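Local coordinates for protein Dmd discriminator of mRNA degradation (Enterobacteria phage RB69, PDB 5I8J) that acts as a phage antitoxin, probably binding the bacterial toxin RnlA and blocking its degradation of mRNA, at residues Val8-Phe14 and Ala46-Ile52; Ile33-Val38 and Val57-Phe62. All blocks are in the same frame, centred on the assembly; numbering follows the deposited sequence.

Contact 1: residues Val8-Phe14 and Ala46-Ile52; sequences VTFIGWF and ALVKAFI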
ATOM      1  N   VAL A   8       9.517   2.535   4.976  1.00 14.38           N
ATOM      2  CA  VAL A   8       8.110   2.873   5.120  1.00 11.58           C
ATOM      3  C   VAL A   8       7.445   2.818   3.760  1.00 13.54           C
ATOM      4  O   VAL A   8       7.901   3.443   2.815  1.00 11.57           O
ATOM      5  CB  VAL A   8       7.922   4.270   5.747  1.00 12.43           C
ATOM      6  CG1 VAL A   8       6.443   4.519   6.046  1.00 13.23           C
ATOM      7  CG2 VAL A   8       8.742   4.381   7.028  1.00 16.51           C
ATOM      8  N   THR A   9       6.375   2.038   3.658  1.00 12.02           N
ATOM      9  CA  THR A   9       5.587   2.000   2.434  1.00 11.30           C
ATOM     10  C   THR A   9       4.417   2.970   2.577  1.00 11.67           C
ATOM     11  O   THR A   9       3.624   2.847   3.500  1.00 10.44           O
ATOM     12  CB  THR A   9       5.049   0.587   2.137  1.00 12.67           C
ATOM     13  OG1 THR A   9       6.147  -0.333   1.986  1.00 13.91           O
ATOM     14  CG2 THR A   9       4.208   0.599   0.864  1.00 14.63           C
ATOM     15  N   PHE A  10       4.338   3.933   1.675  1.00 11.71           N
ATOM     16  CA  PHE A  10       3.265   4.916   1.661  1.00 12.24           C
ATOM     17  C   PHE A  10       2.297   4.566   0.552  1.00 11.75           C
ATOM     18  O   PHE A  10       2.713   4.277  -0.582  1.00 13.14           O
ATOM     19  CB  PHE A  10       3.814   6.333   1.455  1.00 11.13           C
ATOM     20  CG  PHE A  10       4.643   6.840   2.598  1.00 12.68           C
ATOM     21  CD1 PHE A  10       4.054   7.535   3.648  1.00 12.55           C
ATOM     22  CD2 PHE A  10       6.008   6.618   2.629  1.00 13.80           C
ATOM     23  CE1 PHE A  10       4.813   8.001   4.699  1.00 12.89           C
ATOM     24  CE2 PHE A  10       6.778   7.080   3.683  1.00 15.38           C
ATOM     25  CZ  PHE A  10       6.184   7.770   4.718  1.00 14.60           C
ATOM     26  N   ILE A  11       1.008   4.580   0.879  1.00 11.10           N
ATOM     27  CA  ILE A  11      -0.032   4.387  -0.121  1.00  8.62           C
ATOM     28  C   ILE A  11      -0.927   5.602  -0.117  1.00  9.62           C
ATOM     29  O   ILE A  11      -1.396   6.015   0.928  1.00  9.70           O
ATOM     30  CB  ILE A  11      -0.885   3.148   0.147  1.00 13.40           C
ATOM     31  CG1 ILE A  11      -0.002   1.935   0.434  1.00 16.09           C
ATOM     32  CG2 ILE A  11      -1.803   2.888  -1.037  1.00 12.91           C
ATOM     33  CD1 ILE A  11      -0.797   0.832   1.071  1.00 20.15           C
ATOM     34  N   GLY A  12      -1.140   6.181  -1.290  1.00  9.69           N
ATOM     35  CA  GLY A  12      -1.889   7.419  -1.416  1.00 10.38           C
ATOM     36  C   GLY A  12      -3.080   7.281  -2.350  1.00 10.99           C
ATOM     37  O   GLY A  12      -3.021   6.555  -3.351  1.00 10.53           O
ATOM     38  N   TRP A  13      -4.168   7.953  -1.982  1.00  9.18           N
ATOM     39  CA  TRP A  13      -5.349   8.119  -2.823  1.00 10.95           C
ATOM     40  C   TRP A  13      -5.596   9.588  -3.122  1.00 10.37           C
ATOM     41  O   TRP A  13      -5.802  10.388  -2.200  1.00 11.37           O
ATOM     42  CB  TRP A  13      -6.597   7.551  -2.147  1.00  9.39           C
ATOM     43  CG  TRP A  13      -6.653   6.068  -2.060  1.00 12.03           C
ATOM     44  CD1 TRP A  13      -7.366   5.224  -2.869  1.00 13.93           C
ATOM     45  CD2 TRP A  13      -6.010   5.243  -1.080  1.00  9.85           C
ATOM     46  NE1 TRP A  13      -7.183   3.920  -2.461  1.00 11.38           N
ATOM     47  CE2 TRP A  13      -6.363   3.906  -1.369  1.00 12.76           C
ATOM     48  CE3 TRP A  13      -5.165   5.502   0.000  1.00 12.05           C
ATOM     49  CZ2 TRP A  13      -5.892   2.829  -0.612  1.00 12.64           C
ATOM     50  CZ3 TRP A  13      -4.701   4.425   0.755  1.00 12.09           C
ATOM     51  CH2 TRP A  13      -5.072   3.106   0.440  1.00 12.24           C
ATOM     52  N   PHE A  14      -5.575   9.940  -4.404  1.00 10.50           N
ATOM     53  CA  PHE A  14      -5.966  11.279  -4.831  1.00 13.57           C
ATOM     54  C   PHE A  14      -7.479  11.421  -4.691  1.00 12.19           C
ATOM     55  O   PHE A  14      -8.187  10.424  -4.535  1.00 13.86           O
ATOM     56  CB  PHE A  14      -5.554  11.552  -6.283  1.00 12.66           C
ATOM     57  CG  PHE A  14      -4.069  11.608  -6.500  1.00 16.92           C
ATOM     58  CD1 PHE A  14      -3.314  12.653  -5.989  1.00 16.20           C
ATOM     59  CD2 PHE A  14      -3.431  10.626  -7.235  1.00 15.07           C
ATOM     60  CE1 PHE A  14      -1.945  12.699  -6.199  1.00 16.93           C
ATOM     61  CE2 PHE A  14      -2.064  10.669  -7.447  1.00 18.50           C
ATOM     62  CZ  PHE A  14      -1.320  11.704  -6.927  1.00 17.48           C
ATOM     63  N   ALA A  46      -4.264  14.554  -0.815  1.00 13.00           N
ATOM     64  CA  ALA A  46      -4.521  13.124  -0.856  1.00 11.44           C
ATOM     65  C   ALA A  46      -4.719  12.524   0.532  1.00 12.61           C
ATOM     66  O   ALA A  46      -4.431  13.153   1.551  1.00 11.94           O
ATOM     67  CB  ALA A  46      -3.360  12.414  -1.574  1.00 13.68           C
ATOM     68  N   LEU A  47      -5.231  11.305   0.551  1.00 10.50           N
ATOM     69  CA  LEU A  47      -5.201  10.458   1.732  1.00 10.75           C
ATOM     70  C   LEU A  47      -3.928   9.646   1.632  1.00 10.57           C
ATOM     71  O   LEU A  47      -3.702   8.999   0.620  1.00 10.93           O
ATOM     72  CB  LEU A  47      -6.424   9.539   1.790  1.00 11.42           C
ATOM     73  CG  LEU A  47      -6.349   8.336   2.734  1.00 11.58           C
ATOM     74  CD1 LEU A  47      -6.318   8.787   4.188  1.00 14.29           C
ATOM     75  CD2 LEU A  47      -7.509   7.382   2.488  1.00 13.78           C
ATOM     76  N   VAL A  48      -3.077   9.691   2.649  1.00  9.38           N
ATOM     77  CA  VAL A  48      -1.854   8.883   2.615  1.00  9.06           C
ATOM     78  C   VAL A  48      -1.755   8.051   3.878  1.00 10.80           C
ATOM     79  O   VAL A  48      -1.962   8.567   4.979  1.00 12.00           O
ATOM     80  CB  VAL A  48      -0.588   9.761   2.469  1.00 10.19           C
ATOM     81  CG1 VAL A  48       0.686   8.884   2.487  1.00  8.44           C
ATOM     82  CG2 VAL A  48      -0.654  10.574   1.191  1.00  7.95           C
ATOM     83  N   LYS A  49      -1.469   6.756   3.703  1.00  8.68           N
ATOM     84  CA  LYS A  49      -1.255   5.826   4.804  1.00  9.36           C
ATOM     85  C   LYS A  49       0.197   5.388   4.815  1.00 11.87           C
ATOM     86  O   LYS A  49       0.761   5.091   3.756  1.00 11.20           O
ATOM     87  CB  LYS A  49      -2.151   4.594   4.682  1.00 11.72           C
ATOM     88  CG  LYS A  49      -3.637   4.890   4.570  1.00 11.16           C
ATOM     89  CD  LYS A  49      -4.396   3.606   4.186  1.00 10.70           C
ATOM     90  CE  LYS A  49      -5.867   3.877   3.908  1.00 15.20           C
ATOM     91  NZ  LYS A  49      -6.680   3.962   5.139  1.00 15.91           N
ATOM     92  N   ALA A  50       0.788   5.347   6.008  1.00  9.44           N
ATOM     93  CA  ALA A  50       2.156   4.853   6.184  1.00 11.04           C
ATOM     94  C   ALA A  50       2.140   3.452   6.809  1.00 11.96           C
ATOM     95  O   ALA A  50       1.474   3.212   7.809  1.00 11.99           O
ATOM     96  CB  ALA A  50       2.970   5.826   7.048  1.00 11.38           C
ATOM     97  N   PHE A  51       2.878   2.535   6.195  1.00 11.36           N
ATOM     98  CA  PHE A  51       2.969   1.152   6.625  1.00 12.86           C
ATOM     99  C   PHE A  51       4.413   0.806   6.974  1.00 12.62           C
ATOM    100  O   PHE A  51       5.326   1.135   6.221  1.00 12.81           O
ATOM    101  CB  PHE A  51       2.476   0.198   5.525  1.00 12.96           C
ATOM    102  CG  PHE A  51       0.983   0.195   5.325  1.00 13.63           C
ATOM    103  CD1 PHE A  51       0.358   1.181   4.565  1.00 15.30           C
ATOM    104  CD2 PHE A  51       0.205  -0.822   5.867  1.00 14.83           C
ATOM    105  CE1 PHE A  51      -1.023   1.162   4.378  1.00 14.43           C
ATOM    106  CE2 PHE A  51      -1.175  -0.842   5.681  1.00 14.21           C
ATOM    107  CZ  PHE A  51      -1.787   0.144   4.933  1.00 15.73           C
ATOM    108  N   ILE A  52       4.613   0.132   8.103  1.00 12.09           N
ATOM    109  CA  ILE A  52       5.914  -0.446   8.436  1.00 12.48           C
ATOM    110  C   ILE A  52       5.698  -1.921   8.749  1.00 16.86           C
ATOM    111  O   ILE A  52       4.816  -2.266   9.537  1.00 15.35           O
ATOM    112  CB  ILE A  52       6.589   0.257   9.626  1.00 16.56           C
ATOM    113  CG1 ILE A  52       6.799   1.742   9.322  1.00 16.99           C
ATOM    114  CG2 ILE A  52       7.940  -0.409   9.949  1.00 16.69           C
ATOM    115  CD1 ILE A  52       7.242   2.557  10.537  1.00 18.53           C
TER

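Contact 2: residues Ile33-Val38 and Val57-Phe62; sequences IEWVTV and VFEADF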
ATOM      1  N   ILE A  33       8.172  10.202  10.646  1.00 12.82           N
ATOM      2  CA  ILE A  33       7.201   9.435   9.873  1.00 13.71           C
ATOM      3  C   ILE A  33       5.894  10.214   9.741  1.00 13.53           C
ATOM      4  O   ILE A  33       5.321  10.319   8.647  1.00 14.57           O
ATOM      5  CB  ILE A  33       6.940   8.066  10.518  1.00 14.78           C
ATOM      6  CG1 ILE A  33       8.221   7.226  10.492  1.00 16.96           C
ATOM      7  CG2 ILE A  33       5.838   7.332   9.775  1.00 17.40           C
ATOM      8  CD1 ILE A  33       8.174   6.006  11.381  1.00 19.67           C
ATOM      9  N   GLU A  34       5.436  10.786  10.852  1.00 12.91           N
ATOM     10  CA  GLU A  34       4.194  11.564  10.812  1.00 13.74           C
ATOM     11  C   GLU A  34       4.323  12.802   9.927  1.00 15.73           C
ATOM     12  O   GLU A  34       3.420  13.106   9.130  1.00 13.95           O
ATOM     13  CB  GLU A  34       3.760  11.957  12.230  1.00 13.53           C
ATOM     14  CG  GLU A  34       3.275  10.771  13.064  1.00 17.37           C
ATOM     15  CD  GLU A  34       2.747  11.175  14.438  1.00 19.05           C
ATOM     16  OE1 GLU A  34       2.534  12.379  14.680  1.00 24.10           O
ATOM     17  OE2 GLU A  34       2.539  10.276  15.274  1.00 23.06           O
ATOM     18  N   TRP A  35       5.430  13.530  10.068  1.00 12.65           N
ATOM     19  CA  TRP A  35       5.635  14.752   9.286  1.00 14.05           C
ATOM     20  C   TRP A  35       5.687  14.428   7.794  1.00 12.83           C
ATOM     21  O   TRP A  35       5.068  15.098   6.978  1.00 13.65           O
ATOM     22  CB  TRP A  35       6.920  15.492   9.706  1.00 15.09           C
ATOM     23  CG  TRP A  35       6.955  16.879   9.140  1.00 15.12           C
ATOM     24  CD1 TRP A  35       6.489  18.017   9.734  1.00 20.59           C
ATOM     25  CD2 TRP A  35       7.418  17.266   7.838  1.00 16.40           C
ATOM     26  NE1 TRP A  35       6.656  19.092   8.893  1.00 19.28           N
ATOM     27  CE2 TRP A  35       7.222  18.660   7.724  1.00 15.42           C
ATOM     28  CE3 TRP A  35       7.991  16.575   6.765  1.00 15.25           C
ATOM     29  CZ2 TRP A  35       7.581  19.374   6.581  1.00 15.91           C
ATOM     30  CZ3 TRP A  35       8.353  17.293   5.630  1.00 13.05           C
ATOM     31  CH2 TRP A  35       8.141  18.672   5.546  1.00 13.78           C
ATOM     32  N   VAL A  36       6.430  13.386   7.446  1.00 11.17           N
ATOM     33  CA  VAL A  36       6.564  12.983   6.052  1.00 12.08           C
ATOM     34  C   VAL A  36       5.193  12.592   5.501  1.00 10.77           C
ATOM     35  O   VAL A  36       4.850  12.945   4.364  1.00 12.00           O
ATOM     36  CB  VAL A  36       7.578  11.825   5.902  1.00 12.15           C
ATOM     37  CG1 VAL A  36       7.504  11.201   4.517  1.00 11.90           C
ATOM     38  CG2 VAL A  36       8.978  12.357   6.154  1.00 12.73           C
ATOM     39  N   THR A  37       4.398  11.922   6.325  1.00 10.70           N
ATOM     40  CA  THR A  37       3.051  11.505   5.911  1.00 10.68           C
ATOM     41  C   THR A  37       2.172  12.720   5.646  1.00 12.81           C
ATOM     42  O   THR A  37       1.496  12.808   4.616  1.00 11.92           O
ATOM     43  CB  THR A  37       2.390  10.609   6.967  1.00 12.19           C
ATOM     44  OG1 THR A  37       3.192   9.432   7.158  1.00 10.53           O
ATOM     45  CG2 THR A  37       0.984  10.186   6.514  1.00 13.53           C
ATOM     46  N   VAL A  38       2.198  13.669   6.576  1.00 10.56           N
ATOM     47  CA  VAL A  38       1.376  14.862   6.450  1.00 13.67           C
ATOM     48  C   VAL A  38       1.790  15.655   5.228  1.00 12.10           C
ATOM     49  O   VAL A  38       0.943  16.145   4.483  1.00 12.31           O
ATOM     50  CB  VAL A  38       1.464  15.733   7.714  1.00 12.51           C
ATOM     51  CG1 VAL A  38       0.844  17.113   7.478  1.00 13.16           C
ATOM     52  CG2 VAL A  38       0.815  15.010   8.883  1.00 12.41           C
ATOM     53  N   VAL A  57       0.764   2.519  10.432  1.00 14.98           N
ATOM     54  CA  VAL A  57       1.241   3.188  11.640  1.00 15.34           C
ATOM     55  C   VAL A  57       0.746   4.632  11.752  1.00 15.88           C
ATOM     56  O   VAL A  57       0.761   5.220  12.836  1.00 17.05           O
ATOM     57  CB  VAL A  57       2.793   3.155  11.714  1.00 14.52           C
ATOM     58  CG1 VAL A  57       3.298   1.702  11.756  1.00 14.59           C
ATOM     59  CG2 VAL A  57       3.418   3.912  10.542  1.00 16.75           C
ATOM     60  N   PHE A  58       0.302   5.201  10.636  1.00 13.58           N
ATOM     61  CA  PHE A  58      -0.188   6.572  10.623  1.00 14.49           C
ATOM     62  C   PHE A  58      -0.938   6.837   9.331  1.00 14.22           C
ATOM     63  O   PHE A  58      -0.709   6.160   8.338  1.00 12.67           O
ATOM     64  CB  PHE A  58       0.978   7.560  10.773  1.00 14.14           C
ATOM     65  CG  PHE A  58       0.556   8.963  11.062  1.00 14.33           C
ATOM     66  CD1 PHE A  58      -0.053   9.283  12.261  1.00 18.47           C
ATOM     67  CD2 PHE A  58       0.792   9.973  10.143  1.00 13.36           C
ATOM     68  CE1 PHE A  58      -0.436  10.584  12.530  1.00 18.68           C
ATOM     69  CE2 PHE A  58       0.413  11.271  10.406  1.00 15.79           C
ATOM     70  CZ  PHE A  58      -0.206  11.576  11.607  1.00 15.51           C
ATOM     71  N   GLU A  59      -1.834   7.820   9.340  1.00 13.63           N
ATOM     72  CA  GLU A  59      -2.406   8.287   8.086  1.00 13.61           C
ATOM     73  C   GLU A  59      -2.883   9.719   8.212  1.00 14.80           C
ATOM     74  O   GLU A  59      -3.158  10.187   9.317  1.00 14.27           O
ATOM     75  CB  GLU A  59      -3.552   7.384   7.635  1.00 15.94           C
ATOM     76  CG  GLU A  59      -4.748   7.368   8.545  1.00 17.41           C
ATOM     77  CD  GLU A  59      -5.660   6.198   8.225  1.00 21.73           C
ATOM     78  OE1 GLU A  59      -6.053   6.074   7.046  1.00 20.81           O
ATOM     79  OE2 GLU A  59      -5.958   5.386   9.134  1.00 23.59           O
ATOM     80  N   ALA A  60      -2.954  10.401   7.072  1.00 12.99           N
ATOM     81  CA  ALA A  60      -3.379  11.800   7.016  1.00 11.51           C
ATOM     82  C   ALA A  60      -4.240  11.992   5.781  1.00 14.69           C
ATOM     83  O   ALA A  60      -3.890  11.526   4.705  1.00 13.85           O
ATOM     84  CB  ALA A  60      -2.174  12.736   6.988  1.00 14.93           C
ATOM     85  N   ASP A  61      -5.368  12.677   5.932  1.00 13.05           N
ATOM     86  CA  ASP A  61      -6.302  12.828   4.821  1.00 11.46           C
ATOM     87  C   ASP A  61      -6.475  14.297   4.473  1.00 14.43           C
ATOM     88  O   ASP A  61      -7.127  15.049   5.208  1.00 16.27           O
ATOM     89  CB  ASP A  61      -7.657  12.211   5.167  1.00 13.42           C
ATOM     90  CG  ASP A  61      -8.601  12.148   3.970  1.00 14.89           C
ATOM     91  OD1 ASP A  61      -8.243  12.649   2.891  1.00 14.23           O
ATOM     92  OD2 ASP A  61      -9.720  11.612   4.116  1.00 16.53           O
ATOM     93  N   PHE A  62      -5.913  14.698   3.341  1.00 12.64           N
ATOM     94  CA  PHE A  62      -6.048  16.071   2.883  1.00 14.98           C
ATOM     95  C   PHE A  62      -6.881  16.181   1.606  1.00 17.01           C
ATOM     96  O   PHE A  62      -6.701  17.096   0.814  1.00 17.27           O
ATOM     97  CB  PHE A  62      -4.663  16.684   2.679  1.00 14.99           C
ATOM     98  CG  PHE A  62      -4.013  17.096   3.966  1.00 14.39           C
ATOM     99  CD1 PHE A  62      -3.419  16.155   4.788  1.00 15.03           C
ATOM    100  CD2 PHE A  62      -4.019  18.425   4.366  1.00 17.04           C
ATOM    101  CE1 PHE A  62      -2.830  16.523   5.982  1.00 14.07           C
ATOM    102  CE2 PHE A  62      -3.438  18.806   5.564  1.00 18.04           C
ATOM    103  CZ  PHE A  62      -2.846  17.853   6.375  1.00 15.76           C
TER

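Contact 1: residues Val8-Phe14 and Ala46-Ile52
The indole of Trp13 and the aliphatic chain of Lys49 cross on one face of the pairing between strands 8-14 and 46-52. The six-membered end of the ring meets the lysine, with CZ3 of Trp13 3.4 Å from CE of Lys49 and CH2 almost as near. CG of Trp13 sits beside its own backbone N (chi1 -71°), which lays the ring back along the strand toward Lys49, past its directly paired neighbour Leu47. Leu47 runs alongside the indole, its CD2 3.9 Å from CE3 of Trp13. The amino group of Lys49, turned aside by the bend at chi4, forms salt bridges with Glu59 and with Asp54 of the second subunit; Trp13 NE1 donates to Asp23 of that subunit.

Farther along the same face, Ile11 reaches diagonally to Phe51, its CD1 3.3 Å from CE1 of the ring. Thr9 O lies in the plane of that ring at its edge while accepting the backbone N-H of Phe51. The Phe51 rings of the two subunits meet edge-to-face, and Ile11 packs on Ile11 of the second subunit.

Phe10 points to the other face, toward helix 30-44. Val48 CG1 comes to its edge, 3.8 Å from CD1 of Phe10, whereas Ala50 CB approaches CE1 of the same ring obliquely at 3.7 Å. Val8 CG1 covers part of one face of the Phe10 ring.

Six backbone hydrogen bonds join the strands, two for each of the pairs Thr9-Phe51, Ile11-Lys49 and Trp13-Leu47. This is a regular antiparallel pairing at the centre of a four-stranded sheet, with one face packed on a helix and the other forming a subunit interface.

Contact 2: residues Ile33-Val38 and Val57-Phe62
Helix 30-44 packs along edge strand 55-61 of the antiparallel sheet, and Phe58 is the main side chain between segments 33-38 and 57-62. Glu34 CG stands over one face, 3.6 Å from the centroid of the Phe58 ring and 5° off the normal, in a CH-pi contact. The glutamate chain is extended beyond CG, and its carboxylate stacks over the ring, planes 7° apart. OE2 of Glu34 is held by a salt bridge to Arg30, one turn earlier on the helix, and Arg30 also touches Phe58.

Thr37 comes to the ring edge, with CB in the ring plane and 3.6 Å from CD2 of Phe58. CG of Phe58 is anti to its backbone N (chi1 -168°), which turns one ring face to Glu34 and an edge to Thr37. The threonine hydroxyl turns back into its own helix, Thr37 OG1 donating to Ile33 O at 2.7 Å. That carbonyl also accepts from Thr37 N, the two donors reaching it from opposite faces of its plane. CG2 of Thr37 faces the strand, 4.1 Å from CB of Ala60.

Val38 divides its methyls between two aromatics. CG2 lies at the Phe58 edge, and Val38 CG1 approaches the Phe62 ring obliquely, 3.9 Å from CZ. At the other end, Ile33 CG2 meets Val57 CG2 more loosely. No hydrogen bond crosses; the axes lie 7.9 Å apart at 28°. Packing of a helix, at a shallow angle to the edge strand, on one face of an antiparallel sheet is characteristic of a two-layer alpha+beta fold.

How the contacts relate
From the N terminus the chain enters strand 6-14, returns along strand 19-26, passes through helix 30-44 and ends with strands 46-52 and 55-61. Contact 1 closes the longer loop, spanning 31 residues that include the second strand and the helix; contact 2 closes a shorter one from the helix to the last strand. Their segments alternate along the chain, so the two loops cross. Strands 46-52 and 55-61 are neighbours in the sheet, joined by bonds such as Val57 N to Ala50 O, while the Thr37 hydroxyl meets the Phe10 ring at its CE1 edge. Contact 1 thus ties the central strands together, and contact 2 fastens the helix to the sheet edge.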